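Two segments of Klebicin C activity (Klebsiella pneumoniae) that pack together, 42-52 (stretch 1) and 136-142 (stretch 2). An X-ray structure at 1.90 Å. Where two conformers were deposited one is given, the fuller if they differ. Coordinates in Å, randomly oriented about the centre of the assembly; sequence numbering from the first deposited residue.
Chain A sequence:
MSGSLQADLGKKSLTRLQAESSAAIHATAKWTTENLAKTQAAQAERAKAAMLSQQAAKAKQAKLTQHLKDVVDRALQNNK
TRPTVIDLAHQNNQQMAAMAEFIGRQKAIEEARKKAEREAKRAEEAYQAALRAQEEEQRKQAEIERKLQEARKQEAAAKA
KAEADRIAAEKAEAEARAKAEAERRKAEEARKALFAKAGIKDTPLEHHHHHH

Stretch 1, residues 42-52: AQAERAKAAML
Stretch 2 (136-142) EEQRKQA

Both stretches are helical throughout, and each helix extends beyond its stretch at both ends. Backbone torsions stay close to phi -65° and psi -39°. The helices run nearly antiparallel, with 162° between their N-to-C directions and a signed crossing angle of -162°. Their axes approach to 8.6 Å, a close distance that small alanine side chains on stretch 1 help to allow. Two CA pairs set the register: Gln43 CA lies 5.6 Å from Gln141 CA, and Ala47 CA lies 4.9 Å from Glu137 CA. One helical turn forward on stretch 1 therefore matches one turn back on stretch 2. The contact buries 402 Å² in total.

Ala42 makes no contact with stretch 2. Its carbonyl takes part in the i to i+4 ladder, with Arg46 N to Ala42 O at 3.1 Å.

Gln43 is buried and points toward stretch 2. Its chi1 is t (-175°), chi2 is p (55°) and chi3 is 39°. The amide nitrogen carries both hydrogen bonds that cross the interface. Gln43 NE2 donates to Glu137 OE1 at 2.7 Å and to the backbone Glu137 O at 3.0 Å. That carbonyl also accepts from Gln141 N at 3.0 Å, so it serves its own helix as well. The amide's two hydrogens suit this double role. Gln43 CG packs 3.5 Å from Gln141 CA.

Ala44 points sideways. Its CA lies 3.4 Å from Gln141 OE1. Gln141 has an extended side chain, chi1 t and chi2 t with chi3 -32°, and its end reaches back to stretch 1. Gln141 NE2 is hydrogen-bonded elsewhere in the structure.

Glu45 points away. Its OE2 forms a salt bridge with Lys48 NZ at 2.9 Å; Lys48 also points away.

Arg46 has chi1 m (-86°), chi2 t, chi3 m and chi4 -106°. Its NE and NH2 donate to Gln43 OE1 at 3.2 and 2.9 Å. Gln43 is thus an acceptor within its helix and a donor across the interface. Arg46 NE lies 4.2 Å from Glu137 OE1, with opposite charges near each other but beyond a salt bridge.

Ala47 is buried at the close approach. Its CA lies 3.7 Å from Glu137 CB, and its CB lies 3.4 Å from Gln141 OE1. Glu137 has chi1 m (-69°), chi2 m (-47°) and chi3 -42°. Its side chain is a knob in a hole made by Gln43, Arg46, Ala47 and Ala50. Within stretch 2, Glu137 OE1 forms a salt bridge with Lys140 NZ at 3.0 Å. The carboxylate thus combines this charge pairing with the bond from Gln43.

Ala49 is out of reach. Ala50 points toward stretch 2, and its CB lies 4.1 Å from Glu137 CG.

Met51 is selenomethionine, with chi1 m, chi2 t and chi3 t. Its CB points sideways, but its end comes nearer, placing Met51 CE 3.7 Å from Gln138 OE1. Leu52 makes no contact.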

# COMPACT_ATOMS: atom_id res chain seq x y z
N ALA A 42 1.88 -5.60 -2.64
CA ALA A 42 1.00 -6.38 -1.73
C ALA A 42 -0.09 -5.48 -1.06
O ALA A 42 -1.25 -5.90 -0.90
CB ALA A 42 1.81 -7.10 -0.62
N GLN A 43 0.25 -4.24 -0.75
CA GLN A 43 -0.70 -3.31 -0.13
C GLN A 43 -1.77 -2.81 -1.14
O GLN A 43 -2.95 -2.60 -0.75
CB GLN A 43 0.07 -2.13 0.46
CG GLN A 43 -0.84 -1.14 1.24
CD GLN A 43 -1.64 -1.82 2.31
OE1 GLN A 43 -1.15 -2.69 2.99
NE2 GLN A 43 -2.87 -1.42 2.53
N ALA A 44 -1.39 -2.60 -2.43
CA ALA A 44 -2.40 -2.28 -3.47
C ALA A 44 -3.39 -3.47 -3.59
O ALA A 44 -4.61 -3.25 -3.80
CB ALA A 44 -1.70 -2.10 -4.83
N GLU A 45 -2.88 -4.75 -3.48
CA GLU A 45 -3.81 -5.87 -3.51
C GLU A 45 -4.77 -5.86 -2.30
O GLU A 45 -5.94 -6.20 -2.45
CB GLU A 45 -3.09 -7.21 -3.68
CG GLU A 45 -2.35 -7.29 -5.01
CD GLU A 45 -3.23 -7.10 -6.23
OE1 GLU A 45 -4.30 -7.73 -6.30
OE2 GLU A 45 -2.87 -6.27 -7.11
N ARG A 46 -4.29 -5.48 -1.12
CA ARG A 46 -5.17 -5.38 0.07
C ARG A 46 -6.16 -4.27 -0.09
O ARG A 46 -7.33 -4.44 0.29
CB ARG A 46 -4.37 -5.23 1.36
CG ARG A 46 -3.98 -6.61 1.90
CD ARG A 46 -3.23 -6.59 3.22
NE ARG A 46 -2.07 -5.73 3.12
CZ ARG A 46 -0.82 -6.15 3.04
NH1 ARG A 46 -0.54 -7.45 3.11
NH2 ARG A 46 0.16 -5.29 2.93
N ALA A 47 -5.76 -3.14 -0.69
CA ALA A 47 -6.75 -2.05 -0.96
C ALA A 47 -7.82 -2.56 -1.95
O ALA A 47 -9.05 -2.26 -1.80
CB ALA A 47 -6.01 -0.79 -1.51
N LYS A 48 -7.40 -3.25 -3.00
CA LYS A 48 -8.39 -3.75 -4.00
C LYS A 48 -9.31 -4.76 -3.36
O LYS A 48 -10.51 -4.77 -3.66
CB LYS A 48 -7.71 -4.37 -5.25
CG LYS A 48 -7.00 -3.35 -6.19
CD LYS A 48 -5.77 -4.04 -6.96
CE LYS A 48 -6.20 -5.19 -7.84
NZ LYS A 48 -5.07 -5.62 -8.82
N ALA A 49 -8.79 -5.60 -2.47
CA ALA A 49 -9.63 -6.56 -1.76
C ALA A 49 -10.64 -5.82 -0.86
O ALA A 49 -11.81 -6.23 -0.76
CB ALA A 49 -8.76 -7.50 -0.93
N ALA A 50 -10.23 -4.71 -0.23
CA ALA A 50 -11.13 -3.90 0.60
C ALA A 50 -12.25 -3.18 -0.28
O ALA A 50 -13.36 -2.97 0.22
CB ALA A 50 -10.32 -2.90 1.43
N MSE A 51 -11.95 -2.78 -1.53
CA MSE A 51 -12.96 -2.15 -2.40
C MSE A 51 -14.03 -3.23 -2.71
O MSE A 51 -15.22 -2.95 -2.53
CB MSE A 51 -12.34 -1.68 -3.73
CG MSE A 51 -11.23 -0.62 -3.56
SE MSE A 51 -10.24 -0.26 -5.23
CE MSE A 51 -8.89 0.73 -4.45
N LEU A 52 -13.59 -4.48 -3.01
CA LEU A 52 -14.50 -5.61 -3.28
C LEU A 52 -15.42 -5.90 -2.07
O LEU A 52 -16.65 -6.09 -2.23
CB LEU A 52 -13.67 -6.88 -3.66
CG LEU A 52 -14.52 -8.17 -3.94
CD1 LEU A 52 -13.97 -8.98 -5.10
CD2 LEU A 52 -14.73 -9.04 -2.65
N GLU A 136 -8.67 2.99 5.16
CA GLU A 136 -7.39 2.69 5.86
C GLU A 136 -6.40 1.97 4.97
O GLU A 136 -5.21 2.28 5.02
CB GLU A 136 -7.66 1.90 7.17
CG GLU A 136 -6.43 1.43 7.92
CD GLU A 136 -5.48 2.51 8.41
OE1 GLU A 136 -5.89 3.70 8.45
OE2 GLU A 136 -4.32 2.18 8.73
N GLU A 137 -6.85 1.02 4.14
CA GLU A 137 -5.89 0.31 3.26
C GLU A 137 -5.33 1.30 2.19
O GLU A 137 -4.19 1.17 1.78
CB GLU A 137 -6.57 -0.88 2.58
CG GLU A 137 -6.91 -2.00 3.57
CD GLU A 137 -5.84 -2.44 4.56
OE1 GLU A 137 -4.65 -2.58 4.19
OE2 GLU A 137 -6.20 -2.68 5.74
N GLN A 138 -6.15 2.25 1.71
CA GLN A 138 -5.68 3.27 0.75
C GLN A 138 -4.72 4.21 1.46
O GLN A 138 -3.71 4.59 0.87
CB GLN A 138 -6.89 4.06 0.22
CG GLN A 138 -7.75 3.17 -0.68
CD GLN A 138 -9.01 3.87 -1.21
OE1 GLN A 138 -9.75 3.29 -1.99
NE2 GLN A 138 -9.33 5.09 -0.80
N ARG A 139 -4.97 4.56 2.72
CA ARG A 139 -4.05 5.43 3.48
C ARG A 139 -2.67 4.73 3.59
O ARG A 139 -1.60 5.37 3.37
CB ARG A 139 -4.63 5.72 4.90
CG ARG A 139 -3.79 6.73 5.72
CD ARG A 139 -4.09 6.71 7.26
NE ARG A 139 -3.68 5.43 7.88
CZ ARG A 139 -2.43 5.11 8.20
NH1 ARG A 139 -1.44 5.97 7.99
NH2 ARG A 139 -2.16 3.92 8.70
N LYS A 140 -2.69 3.44 3.97
CA LYS A 140 -1.43 2.71 4.14
C LYS A 140 -0.69 2.59 2.81
O LYS A 140 0.54 2.66 2.76
CB LYS A 140 -1.70 1.32 4.71
CG LYS A 140 -2.25 1.42 6.12
CD LYS A 140 -2.34 0.12 6.86
CE LYS A 140 -3.26 -0.85 6.21
NZ LYS A 140 -3.18 -2.21 6.83
N GLN A 141 -1.45 2.34 1.73
CA GLN A 141 -0.84 2.26 0.40
C GLN A 141 -0.11 3.57 0.02
O GLN A 141 1.03 3.52 -0.44
CB GLN A 141 -1.92 1.93 -0.66
CG GLN A 141 -1.23 1.62 -2.02
CD GLN A 141 -2.26 1.42 -3.13
OE1 GLN A 141 -3.36 0.93 -2.87
NE2 GLN A 141 -1.93 1.84 -4.35
N ALA A 142 -0.74 4.74 0.23
CA ALA A 142 -0.13 6.05 -0.10
C ALA A 142 1.12 6.26 0.79
O ALA A 142 2.12 6.81 0.31
CB ALA A 142 -1.15 7.19 0.12